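Local coordinates for LbaCas13a H328A (C2c2) (Lachnospiraceae bacterium NK4A179, PDB 5WLH), which probably acts as the crRNA-guided RNA nuclease of a CRISPR-Cas13a system, here bound to a pre-crRNA, at residues M248-E253 against I449-A454. Sequence-based numbering, arbitrary orientation.
Sequences MPVQPE and IAMGKA. With nucleotides of chain B.
Val-250 lays one methyl over the flat peptide group between Ala-450 and Met-451. CG2 stands above its plane, toward O and N, 3.6 Å from the Ala-450 O. That oxygen also accepts the backbone N-H of Ala-454 within the helix. The ring of Pro-249 comes in corner first. Its CB is 4.3 Å from the Ala-450 CB, a loose touch. The second flat group is the adenine of A26 of chain B. Met-248 SD lies off the base plane, beyond the N3 rim and not over the ring, 3.6 Å from N3.

The two branches of Val-250 divide the helix surface between them. CG1 is anti to the backbone N (chi1 168°) and meets Ala-454 CB at 3.7 Å. CG2 covers Ala-450, one turn earlier, and its distance to the Ala-450 CB is 3.9 Å. Met-451 CG touches the same methyl, CG2, more loosely. Phe-258, from the paired strand 258-260, touches both Val-250 and Ala-454. The contact therefore sets a two-strand antiparallel hairpin on helix 429-458, with strand and helix axes 49° apart.

Lys-453 leaves the same helix and takes no part in this apolar patch. Its extended chain reaches the phosphate that links A26 and U27 of chain B. NZ gives a hydrogen bond of 2.7 Å to U27 OP2. Tyr-489 of helix 486-517 adds a cation-pi contact. A methionine in place of Lys-453 would probably leave the phosphate without this positive partner and Tyr-489 without its cation.

The protein side of the contact is apolar and small, and the alanines let the strand come close. Toward the RNA, Lys-453 offers a probably charge-assisted hydrogen bond and Met-248 a neutral thioether. The helix and the residue leading into the hairpin thus approach neighbouring nucleotides.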
loop_
_atom_site.group_PDB
_atom_site.type_symbol
_atom_site.label_atom_id
_atom_site.label_comp_id
_atom_site.label_asym_id
_atom_site.label_seq_id
_atom_site.Cartn_x
_atom_site.Cartn_y
_atom_site.Cartn_z
ATOM N N MET A 248 -5.535 13.339 -17.639
ATOM C CA MET A 248 -5.479 13.386 -16.191
ATOM C C MET A 248 -6.839 13.771 -15.619
ATOM O O MET A 248 -7.720 14.232 -16.347
ATOM C CB MET A 248 -4.405 14.397 -15.795
ATOM C CG MET A 248 -3.067 14.109 -16.445
ATOM S SD MET A 248 -2.444 12.499 -15.961
ATOM C CE MET A 248 -2.219 12.776 -14.203
ATOM N N PRO A 249 -7.023 13.631 -14.294
ATOM C CA PRO A 249 -8.317 14.002 -13.682
ATOM C C PRO A 249 -8.637 15.489 -13.742
ATOM O O PRO A 249 -9.819 15.856 -13.822
ATOM C CB PRO A 249 -8.162 13.555 -12.218
ATOM C CG PRO A 249 -6.979 12.660 -12.164
ATOM C CD PRO A 249 -6.094 13.020 -13.327
ATOM N N VAL A 250 -7.623 16.351 -13.666
ATOM C CA VAL A 250 -7.816 17.794 -13.575
ATOM C C VAL A 250 -6.826 18.474 -14.506
ATOM O O VAL A 250 -5.683 18.027 -14.644
ATOM C CB VAL A 250 -7.632 18.268 -12.120
ATOM C CG1 VAL A 250 -7.544 19.808 -12.050
ATOM C CG2 VAL A 250 -8.770 17.712 -11.234
ATOM N N GLN A 251 -7.273 19.535 -15.175
ATOM C CA GLN A 251 -6.399 20.298 -16.052
ATOM C C GLN A 251 -6.800 21.758 -15.986
ATOM O O GLN A 251 -7.933 22.082 -15.616
ATOM C CB GLN A 251 -6.463 19.819 -17.513
ATOM C CG GLN A 251 -5.885 18.427 -17.778
ATOM C CD GLN A 251 -4.367 18.387 -17.651
ATOM O OE1 GLN A 251 -3.729 19.369 -17.265
ATOM N NE2 GLN A 251 -3.786 17.232 -17.955
ATOM N N PRO A 252 -5.900 22.663 -16.334
ATOM C CA PRO A 252 -6.280 24.075 -16.385
ATOM C C PRO A 252 -7.155 24.368 -17.590
ATOM O O PRO A 252 -7.018 23.757 -18.654
ATOM C CB PRO A 252 -4.936 24.807 -16.467
ATOM C CG PRO A 252 -3.959 23.801 -16.933
ATOM C CD PRO A 252 -4.458 22.450 -16.537
ATOM N N GLU A 253 -8.082 25.306 -17.397
ATOM C CA GLU A 253 -8.952 25.791 -18.460
ATOM C C GLU A 253 -8.340 27.054 -19.065
ATOM O O GLU A 253 -7.162 27.346 -18.855
ATOM C CB GLU A 253 -10.360 26.065 -17.929
ATOM C CG GLU A 253 -10.983 24.956 -17.138
ATOM C CD GLU A 253 -12.491 25.087 -17.074
ATOM O OE1 GLU A 253 -13.160 24.459 -17.915
ATOM O OE2 GLU A 253 -13.009 25.811 -16.190
ATOM N N ILE A 449 -11.579 16.475 -4.113
ATOM C CA ILE A 449 -10.237 16.087 -3.691
ATOM C C ILE A 449 -9.266 16.195 -4.858
ATOM O O ILE A 449 -8.158 16.723 -4.707
ATOM C CB ILE A 449 -10.268 14.667 -3.080
ATOM C CG1 ILE A 449 -10.967 14.721 -1.710
ATOM C CG2 ILE A 449 -8.883 14.141 -2.860
ATOM C CD1 ILE A 449 -11.470 13.387 -1.223
ATOM N N ALA A 450 -9.674 15.735 -6.049
ATOM C CA ALA A 450 -8.784 15.796 -7.206
ATOM C C ALA A 450 -8.458 17.236 -7.557
ATOM O O ALA A 450 -7.321 17.551 -7.908
ATOM C CB ALA A 450 -9.398 15.087 -8.405
ATOM N N MET A 451 -9.449 18.124 -7.454
ATOM C CA MET A 451 -9.187 19.554 -7.650
ATOM C C MET A 451 -8.199 20.082 -6.616
ATOM O O MET A 451 -7.253 20.801 -6.961
ATOM C CB MET A 451 -10.506 20.333 -7.589
ATOM C CG MET A 451 -11.417 20.048 -8.761
ATOM S SD MET A 451 -12.990 20.913 -8.538
ATOM C CE MET A 451 -12.403 22.632 -8.539
ATOM N N GLY A 452 -8.408 19.746 -5.335
ATOM C CA GLY A 452 -7.500 20.215 -4.303
ATOM C C GLY A 452 -6.092 19.697 -4.484
ATOM O O GLY A 452 -5.125 20.407 -4.206
ATOM N N LYS A 453 -5.960 18.460 -4.966
ATOM C CA LYS A 453 -4.643 17.912 -5.267
ATOM C C LYS A 453 -3.921 18.760 -6.304
ATOM O O LYS A 453 -2.731 19.068 -6.160
ATOM C CB LYS A 453 -4.784 16.479 -5.779
ATOM C CG LYS A 453 -3.472 15.895 -6.278
ATOM C CD LYS A 453 -3.667 14.449 -6.668
ATOM C CE LYS A 453 -2.324 13.772 -6.952
ATOM N NZ LYS A 453 -2.554 12.319 -7.223
ATOM N N ALA A 454 -4.616 19.139 -7.373
ATOM C CA ALA A 454 -3.966 20.010 -8.359
ATOM C C ALA A 454 -3.664 21.397 -7.784
ATOM O O ALA A 454 -2.576 21.947 -8.010
ATOM C CB ALA A 454 -4.832 20.112 -9.617
ATOM P P U B 27 -4.005 9.925 -9.405
ATOM O OP1 U B 27 -5.010 9.263 -10.231
ATOM O OP2 U B 27 -4.280 11.326 -8.986
ATOM O "O5'" U B 27 -3.784 9.055 -8.100
ATOM C "C5'" U B 27 -4.780 8.988 -7.100
ATOM C "C4'" U B 27 -4.616 7.699 -6.349
ATOM O "O4'" U B 27 -5.128 6.617 -7.167
ATOM C "C3'" U B 27 -3.158 7.321 -6.019
ATOM O "O3'" U B 27 -3.104 6.782 -4.713
ATOM C "C2'" U B 27 -2.880 6.172 -6.983
ATOM O "O2'" U B 27 -1.875 5.273 -6.552
ATOM C "C1'" U B 27 -4.257 5.530 -7.022
ATOM N N1 U B 27 -4.485 4.514 -8.056
ATOM C C2 U B 27 -5.395 3.513 -7.730
ATOM O O2 U B 27 -6.031 3.520 -6.694
ATOM N N3 U B 27 -5.558 2.527 -8.681
ATOM C C4 U B 27 -4.896 2.454 -9.888
ATOM O O4 U B 27 -5.129 1.504 -10.648
ATOM C C5 U B 27 -3.954 3.510 -10.124
ATOM C C6 U B 27 -3.772 4.480 -9.224
ATOM P P A B 26 -0.024 4.952 -9.929
ATOM O OP1 A B 26 -0.280 5.043 -8.470
ATOM O OP2 A B 26 -0.797 4.059 -10.820
ATOM O "O5'" A B 26 -0.135 6.413 -10.535
ATOM C "C5'" A B 26 0.326 7.564 -9.833
ATOM C "C4'" A B 26 -0.435 8.777 -10.305
ATOM O "O4'" A B 26 -0.050 9.063 -11.678
ATOM C "C3'" A B 26 -1.946 8.585 -10.325
ATOM O "O3'" A B 26 -2.579 9.844 -10.134
ATOM C "C2'" A B 26 -2.188 8.099 -11.751
ATOM O "O2'" A B 26 -3.506 8.248 -12.231
ATOM C "C1'" A B 26 -1.170 8.931 -12.535
ATOM N N9 A B 26 -0.721 8.228 -13.732
ATOM C C8 A B 26 0.330 7.351 -13.820
ATOM N N7 A B 26 0.457 6.826 -15.026
ATOM C C5 A B 26 -0.568 7.404 -15.744
ATOM C C6 A B 26 -0.945 7.257 -17.092
ATOM N N6 A B 26 -0.287 6.432 -17.921
ATOM N N1 A B 26 -2.018 7.943 -17.514
ATOM C C2 A B 26 -2.659 8.757 -16.656
ATOM N N3 A B 26 -2.385 8.975 -15.370
ATOM C C4 A B 26 -1.310 8.266 -14.975
#